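Local coordinates for uncharacterized protein Atu1656/AGR_C_3050 (Agrobacterium tumefaciens, PDB 2OJH) that is of unknown function but adopts a six-bladed beta-propeller fold of the TolB family, and is regarded as a putative TolB protein, at residues 101-112 against 122-133. Numbering follows the deposited sequence. Where two conformers were deposited one is given.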
ATOM      1  N   ILE A 101      -4.942  -7.454  -7.086  1.00 35.65           N
ATOM      2  CA  ILE A 101      -3.499  -7.772  -7.203  1.00 37.07           C
ATOM      3  C   ILE A 101      -2.935  -7.066  -8.416  1.00 36.82           C
ATOM      4  O   ILE A 101      -3.689  -6.642  -9.302  1.00 37.65           O
ATOM      5  CB  ILE A 101      -3.253  -9.298  -7.344  1.00 36.70           C
ATOM      6  CG1 ILE A 101      -3.981  -9.834  -8.578  1.00 35.97           C
ATOM      7  CG2 ILE A 101      -3.754 -10.062  -6.081  1.00 39.74           C
ATOM      8  CD1 ILE A 101      -3.793 -11.381  -8.840  1.00 36.74           C
ATOM      9  N   SER A 102      -1.614  -6.934  -8.470  1.00 37.45           N
ATOM     10  CA  SER A 102      -0.952  -6.338  -9.591  1.00 37.33           C
ATOM     11  C   SER A 102       0.067  -7.388 -10.063  1.00 38.67           C
ATOM     12  O   SER A 102       1.007  -7.712  -9.336  1.00 39.25           O
ATOM     13  CB  SER A 102      -0.241  -5.058  -9.148  1.00 37.81           C
ATOM     14  OG  SER A 102      -1.167  -4.143  -8.573  1.00 36.03           O
ATOM     15  N   ASP A 103      -0.141  -7.935 -11.253  1.00 39.23           N
ATOM     16  CA  ASP A 103       0.617  -9.095 -11.708  1.00 39.04           C
ATOM     17  C   ASP A 103       1.196  -8.904 -13.127  1.00 39.01           C
ATOM     18  O   ASP A 103       0.637  -8.162 -13.946  1.00 38.13           O
ATOM     19  CB  ASP A 103      -0.289 -10.321 -11.669  1.00 39.16           C
ATOM     20  CG  ASP A 103       0.380 -11.541 -12.238  1.00 41.12           C
ATOM     21  OD1 ASP A 103       1.137 -12.196 -11.481  1.00 44.78           O
ATOM     22  OD2 ASP A 103       0.155 -11.851 -13.435  1.00 41.76           O
ATOM     23  N   LYS A 104       2.302  -9.589 -13.425  1.00 38.81           N
ATOM     24  CA  LYS A 104       2.928  -9.418 -14.728  1.00 39.87           C
ATOM     25  C   LYS A 104       3.059 -10.665 -15.604  1.00 38.03           C
ATOM     26  O   LYS A 104       3.799 -10.645 -16.576  1.00 38.62           O
ATOM     27  CB  LYS A 104       4.269  -8.678 -14.609  1.00 39.86           C
ATOM     28  CG  LYS A 104       5.349  -9.408 -13.894  1.00 42.31           C
ATOM     29  CD  LYS A 104       6.534  -8.449 -13.566  1.00 44.47           C
ATOM     30  CE  LYS A 104       7.634  -8.534 -14.623  1.00 52.07           C
ATOM     31  NZ  LYS A 104       8.908  -7.878 -14.142  1.00 54.68           N
ATOM     32  N   VAL A 105       2.321 -11.725 -15.296  1.00 36.32           N
ATOM     33  CA  VAL A 105       2.342 -12.929 -16.150  1.00 34.31           C
ATOM     34  C   VAL A 105       1.870 -12.634 -17.574  1.00 34.95           C
ATOM     35  O   VAL A 105       2.539 -12.994 -18.547  1.00 34.66           O
ATOM     36  CB  VAL A 105       1.525 -14.106 -15.523  1.00 33.21           C
ATOM     37  CG1 VAL A 105       1.210 -15.190 -16.549  1.00 33.62           C
ATOM     38  CG2 VAL A 105       2.275 -14.691 -14.355  1.00 31.41           C
ATOM     39  N   GLU A 106       0.726 -11.970 -17.694  1.00 35.84           N
ATOM     40  CA  GLU A 106       0.062 -11.820 -18.996  1.00 36.37           C
ATOM     41  C   GLU A 106       0.754 -10.913 -19.993  1.00 36.90           C
ATOM     42  O   GLU A 106       0.781 -11.228 -21.181  1.00 37.45           O
ATOM     43  CB  GLU A 106      -1.387 -11.387 -18.816  1.00 37.13           C
ATOM     44  CG  GLU A 106      -2.298 -12.548 -18.497  1.00 37.74           C
ATOM     45  CD  GLU A 106      -3.767 -12.228 -18.707  1.00 39.11           C
ATOM     46  OE1 GLU A 106      -4.258 -11.212 -18.171  1.00 34.79           O
ATOM     47  OE2 GLU A 106      -4.447 -13.030 -19.383  1.00 41.59           O
ATOM     48  N   PHE A 107       1.330  -9.813 -19.514  1.00 36.80           N
ATOM     49  CA  PHE A 107       1.850  -8.776 -20.398  1.00 37.18           C
ATOM     50  C   PHE A 107       3.288  -8.366 -20.116  1.00 37.12           C
ATOM     51  O   PHE A 107       3.824  -7.497 -20.809  1.00 38.01           O
ATOM     52  CB  PHE A 107       0.931  -7.551 -20.359  1.00 37.02           C
ATOM     53  CG  PHE A 107      -0.519  -7.883 -20.632  1.00 36.56           C
ATOM     54  CD1 PHE A 107      -0.948  -8.172 -21.925  1.00 38.82           C
ATOM     55  CD2 PHE A 107      -1.442  -7.936 -19.593  1.00 35.06           C
ATOM     56  CE1 PHE A 107      -2.265  -8.496 -22.178  1.00 36.20           C
ATOM     57  CE2 PHE A 107      -2.779  -8.257 -19.847  1.00 38.79           C
ATOM     58  CZ  PHE A 107      -3.176  -8.527 -21.134  1.00 36.89           C
ATOM     59  N   GLY A 108       3.923  -8.996 -19.130  1.00 36.84           N
ATOM     60  CA  GLY A 108       5.339  -8.741 -18.845  1.00 37.80           C
ATOM     61  C   GLY A 108       5.529  -7.459 -18.074  1.00 37.87           C
ATOM     62  O   GLY A 108       6.657  -7.028 -17.827  1.00 39.12           O
ATOM     63  N   LYS A 109       4.420  -6.834 -17.701  1.00 37.41           N
ATOM     64  CA  LYS A 109       4.441  -5.622 -16.885  1.00 38.27           C
ATOM     65  C   LYS A 109       3.188  -5.550 -16.043  1.00 37.44           C
ATOM     66  O   LYS A 109       2.202  -6.203 -16.354  1.00 36.52           O
ATOM     67  CB  LYS A 109       4.630  -4.355 -17.706  1.00 39.03           C
ATOM     68  CG  LYS A 109       3.664  -4.115 -18.809  1.00 41.99           C
ATOM     69  CD  LYS A 109       4.310  -3.143 -19.790  1.00 48.30           C
ATOM     70  CE  LYS A 109       3.681  -3.273 -21.149  1.00 50.52           C
ATOM     71  NZ  LYS A 109       4.312  -2.372 -22.162  1.00 54.82           N
ATOM     72  N   SER A 110       3.248  -4.769 -14.965  1.00 36.19           N
ATOM     73  CA  SER A 110       2.179  -4.810 -13.966  1.00 36.20           C
ATOM     74  C   SER A 110       0.805  -4.476 -14.531  1.00 36.03           C
ATOM     75  O   SER A 110       0.633  -3.416 -15.143  1.00 36.49           O
ATOM     76  CB  SER A 110       2.490  -3.845 -12.826  1.00 35.68           C
ATOM     77  OG  SER A 110       1.516  -3.981 -11.800  1.00 36.33           O
ATOM     78  N   ALA A 111      -0.154  -5.377 -14.302  1.00 35.64           N
ATOM     79  CA  ALA A 111      -1.557  -5.180 -14.648  1.00 34.69           C
ATOM     80  C   ALA A 111      -2.410  -5.534 -13.434  1.00 34.55           C
ATOM     81  O   ALA A 111      -2.102  -6.484 -12.689  1.00 34.53           O
ATOM     82  CB  ALA A 111      -1.952  -6.102 -15.833  1.00 34.34           C
ATOM     83  N   ILE A 112      -3.487  -4.777 -13.238  1.00 33.69           N
ATOM     84  CA  ILE A 112      -4.322  -4.893 -12.048  1.00 33.05           C
ATOM     85  C   ILE A 112      -5.432  -5.920 -12.319  1.00 33.70           C
ATOM     86  O   ILE A 112      -6.029  -5.934 -13.399  1.00 35.25           O
ATOM     87  CB  ILE A 112      -4.877  -3.497 -11.622  1.00 32.35           C
ATOM     88  CG1 ILE A 112      -3.717  -2.586 -11.155  1.00 34.21           C
ATOM     89  CG2 ILE A 112      -5.865  -3.634 -10.496  1.00 31.76           C
ATOM     90  CD1 ILE A 112      -4.180  -1.127 -10.909  1.00 33.40           C
ATOM     91  N   PRO A 122      -8.167 -14.521 -11.728  1.00 32.90           N
ATOM     92  CA  PRO A 122      -8.133 -13.068 -11.781  1.00 32.41           C
ATOM     93  C   PRO A 122      -8.889 -12.451 -12.952  1.00 31.61           C
ATOM     94  O   PRO A 122      -8.822 -12.957 -14.073  1.00 33.15           O
ATOM     95  CB  PRO A 122      -6.632 -12.755 -11.940  1.00 32.52           C
ATOM     96  CG  PRO A 122      -5.911 -13.983 -11.502  1.00 32.94           C
ATOM     97  CD  PRO A 122      -6.821 -15.111 -11.904  1.00 32.93           C
ATOM     98  N   ARG A 123      -9.596 -11.367 -12.684  0.50 31.04           N
ATOM     99  CA  ARG A 123     -10.312 -10.621 -13.703  0.50 31.67           C
ATOM    100  C   ARG A 123      -9.541  -9.336 -14.018  0.50 31.10           C
ATOM    101  O   ARG A 123      -9.373  -8.516 -13.146  0.50 29.09           O
ATOM    102  CB  ARG A 123     -11.716 -10.287 -13.182  0.50 31.82           C
ATOM    103  CG  ARG A 123     -12.661 -11.491 -13.005  0.50 32.12           C
ATOM    104  CD  ARG A 123     -13.758 -11.236 -11.929  0.50 32.79           C
ATOM    105  NE  ARG A 123     -14.131  -9.813 -11.844  0.50 37.42           N
ATOM    106  CZ  ARG A 123     -14.462  -9.163 -10.725  0.50 37.79           C
ATOM    107  NH1 ARG A 123     -14.475  -9.776  -9.547  0.50 36.13           N
ATOM    108  NH2 ARG A 123     -14.772  -7.874 -10.784  0.50 39.49           N
ATOM    109  N   LEU A 124      -9.081  -9.171 -15.266  1.00 32.23           N
ATOM    110  CA  LEU A 124      -8.267  -7.983 -15.657  1.00 34.31           C
ATOM    111  C   LEU A 124      -9.071  -6.695 -15.565  1.00 34.50           C
ATOM    112  O   LEU A 124     -10.189  -6.604 -16.129  1.00 33.03           O
ATOM    113  CB  LEU A 124      -7.680  -8.119 -17.098  1.00 34.87           C
ATOM    114  CG  LEU A 124      -6.795  -6.969 -17.603  1.00 33.45           C
ATOM    115  CD1 LEU A 124      -5.492  -6.818 -16.797  1.00 32.55           C
ATOM    116  CD2 LEU A 124      -6.510  -7.146 -19.092  1.00 35.72           C
HETATM  117  N   MSE A 125      -8.490  -5.707 -14.883  1.00 35.50           N
HETATM  118  CA  MSE A 125      -9.111  -4.410 -14.737  1.00 36.38           C
HETATM  119  C   MSE A 125      -8.497  -3.380 -15.673  1.00 36.92           C
HETATM  120  O   MSE A 125      -9.217  -2.580 -16.270  1.00 37.23           O
HETATM  121  CB  MSE A 125      -8.981  -3.883 -13.303  1.00 36.19           C
HETATM  122  CG  MSE A 125      -9.753  -4.571 -12.223  1.00 37.99           C
HETATM  123 SE   MSE A 125     -11.660  -4.725 -12.629  0.80 49.36          SE
HETATM  124  CE  MSE A 125     -11.852  -6.570 -13.092  1.00 42.39           C
ATOM    125  N   THR A 126      -7.170  -3.370 -15.787  1.00 36.32           N
ATOM    126  CA  THR A 126      -6.509  -2.312 -16.526  1.00 36.82           C
ATOM    127  C   THR A 126      -5.917  -2.739 -17.871  1.00 37.80           C
ATOM    128  O   THR A 126      -5.033  -3.602 -17.931  1.00 38.36           O
ATOM    129  CB  THR A 126      -5.376  -1.743 -15.716  1.00 36.45           C
ATOM    130  OG1 THR A 126      -4.500  -2.810 -15.326  1.00 36.37           O
ATOM    131  CG2 THR A 126      -5.920  -1.050 -14.489  1.00 36.35           C
ATOM    132  N   LYS A 127      -6.398  -2.108 -18.943  1.00 37.51           N
ATOM    133  CA  LYS A 127      -5.896  -2.375 -20.275  1.00 36.81           C
ATOM    134  C   LYS A 127      -4.682  -1.526 -20.611  1.00 37.42           C
ATOM    135  O   LYS A 127      -4.002  -1.816 -21.580  1.00 37.99           O
ATOM    136  CB  LYS A 127      -7.001  -2.168 -21.311  1.00 37.25           C
ATOM    137  CG  LYS A 127      -8.120  -3.211 -21.194  1.00 37.04           C
ATOM    138  CD  LYS A 127      -9.283  -2.844 -22.062  1.00 40.04           C
ATOM    139  CE  LYS A 127     -10.464  -3.770 -21.785  1.00 40.87           C
ATOM    140  NZ  LYS A 127     -11.566  -3.360 -22.672  1.00 43.15           N
ATOM    141  N   ASN A 128      -4.427  -0.486 -19.817  1.00 36.53           N
ATOM    142  CA  ASN A 128      -3.317   0.453 -20.044  1.00 37.92           C
ATOM    143  C   ASN A 128      -2.266   0.231 -18.978  1.00 37.64           C
ATOM    144  O   ASN A 128      -2.578   0.301 -17.778  1.00 38.00           O
ATOM    145  CB  ASN A 128      -3.828   1.887 -20.004  1.00 38.09           C
ATOM    146  CG  ASN A 128      -4.889   2.175 -21.088  1.00 41.39           C
ATOM    147  OD1 ASN A 128      -4.782   1.712 -22.223  1.00 43.16           O
ATOM    148  ND2 ASN A 128      -5.909   2.945 -20.726  1.00 42.27           N
ATOM    149  N   LEU A 129      -1.035  -0.069 -19.412  1.00 37.74           N
ATOM    150  CA  LEU A 129       0.005  -0.621 -18.533  1.00 37.92           C
ATOM    151  C   LEU A 129       1.281   0.198 -18.577  1.00 37.73           C
ATOM    152  O   LEU A 129       1.494   0.962 -19.525  1.00 37.71           O
ATOM    153  CB  LEU A 129       0.310  -2.082 -18.918  1.00 38.00           C
ATOM    154  CG  LEU A 129      -0.914  -2.971 -19.092  1.00 40.03           C
ATOM    155  CD1 LEU A 129      -0.541  -4.397 -19.477  1.00 40.59           C
ATOM    156  CD2 LEU A 129      -1.767  -2.998 -17.806  1.00 41.03           C
ATOM    157  N   PRO A 130       2.123   0.076 -17.532  1.00 37.54           N
ATOM    158  CA  PRO A 130       1.817  -0.666 -16.320  1.00 37.02           C
ATOM    159  C   PRO A 130       0.938   0.125 -15.337  1.00 37.60           C
ATOM    160  O   PRO A 130       0.982   1.371 -15.298  1.00 37.74           O
ATOM    161  CB  PRO A 130       3.191  -0.895 -15.693  1.00 37.17           C
ATOM    162  CG  PRO A 130       4.013   0.227 -16.150  1.00 36.88           C
ATOM    163  CD  PRO A 130       3.471   0.684 -17.478  1.00 36.98           C
ATOM    164  N   SER A 131       0.161  -0.610 -14.550  1.00 36.54           N
ATOM    165  CA  SER A 131      -0.677  -0.039 -13.498  1.00 36.18           C
ATOM    166  C   SER A 131      -0.492  -0.783 -12.158  1.00 36.73           C
ATOM    167  O   SER A 131      -0.440  -2.019 -12.123  1.00 34.48           O
ATOM    168  CB  SER A 131      -2.135  -0.057 -13.930  1.00 34.98           C
ATOM    169  OG  SER A 131      -2.315   0.656 -15.145  1.00 34.31           O
ATOM    170  N   TYR A 132      -0.358  -0.018 -11.064  1.00 36.49           N
ATOM    171  CA  TYR A 132      -0.007  -0.571  -9.741  1.00 36.43           C
ATOM    172  C   TYR A 132      -1.130  -0.295  -8.729  1.00 36.59           C
ATOM    173  O   TYR A 132      -1.371   0.845  -8.367  1.00 36.51           O
ATOM    174  CB  TYR A 132       1.316   0.027  -9.263  1.00 38.14           C
ATOM    175  CG  TYR A 132       2.430  -0.204 -10.257  1.00 39.93           C
ATOM    176  CD1 TYR A 132       3.212  -1.373 -10.202  1.00 39.17           C
ATOM    177  CD2 TYR A 132       2.696   0.729 -11.263  1.00 38.11           C
ATOM    178  CE1 TYR A 132       4.251  -1.585 -11.114  1.00 39.63           C
ATOM    179  CE2 TYR A 132       3.688   0.503 -12.185  1.00 41.13           C
ATOM    180  CZ  TYR A 132       4.467  -0.654 -12.099  1.00 42.56           C
ATOM    181  OH  TYR A 132       5.473  -0.848 -13.016  1.00 41.74           O
ATOM    182  N   TRP A 133      -1.840  -1.337  -8.309  1.00 36.68           N
ATOM    183  CA  TRP A 133      -2.991  -1.179  -7.409  1.00 36.34           C
ATOM    184  C   TRP A 133      -2.591  -0.616  -6.021  1.00 36.66           C
ATOM    185  O   TRP A 133      -1.640  -1.111  -5.397  1.00 36.32           O
ATOM    186  CB  TRP A 133      -3.705  -2.505  -7.246  1.00 36.74           C
ATOM    187  CG  TRP A 133      -5.029  -2.289  -6.562  1.00 37.84           C
ATOM    188  CD1 TRP A 133      -6.244  -2.126  -7.157  1.00 37.00           C
ATOM    189  CD2 TRP A 133      -5.245  -2.126  -5.147  1.00 37.85           C
ATOM    190  NE1 TRP A 133      -7.219  -1.926  -6.195  1.00 37.12           N
ATOM    191  CE2 TRP A 133      -6.620  -1.919  -4.956  1.00 38.16           C
ATOM    192  CE3 TRP A 133      -4.425  -2.208  -4.028  1.00 35.83           C
ATOM    193  CZ2 TRP A 133      -7.172  -1.729  -3.687  1.00 38.39           C
ATOM    194  CZ3 TRP A 133      -4.975  -1.992  -2.764  1.00 36.02           C
ATOM    195  CH2 TRP A 133      -6.330  -1.769  -2.608  1.00 38.02           C
TER
HETATM  196  O   HOH W   1       5.811  -3.603 -14.056  1.00 29.15           O
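Ile112 lays its side chain over Ser131 and the start of Trp133, where one blade of the beta-propeller passes to the next. Strands 98-103, 111-116 and 123-124 belong to one four-stranded antiparallel blade, and 131-136 opens the following one. With CG1 beside its own backbone N (chi1 -66°), Ile112 sends CD1 to 3.5 Å from Trp133 N, while CG2 meets the edge of the indole at CD1. The backbone of Ile112 is gripped at both ends: its N gives a nearly straight bond to Thr126 OG1, and its O receives Met125 N at 2.9 Å, extending the hairpin.

Across the blade boundary Ser110 pairs twice with Ser131, its O accepting from Ser131 N and its OG donating to Ser131 O at 2.8 Å. Both donors stand above the carbonyl planes they address. Ser110 CB also approaches the Tyr132 ring obliquely, 3.3 Å from Tyr132 CE1, and a water joins Ser110 N to Tyr132 OH. Leu129, just ahead of the cis peptide to Pro130, sets CD1 against Phe107 CB and CD2 against Ala111 CB. Ser102 OG, which also bonds Asp89 O, accepts Trp133 N at 2.9 Å with an N-H...O angle of 161°.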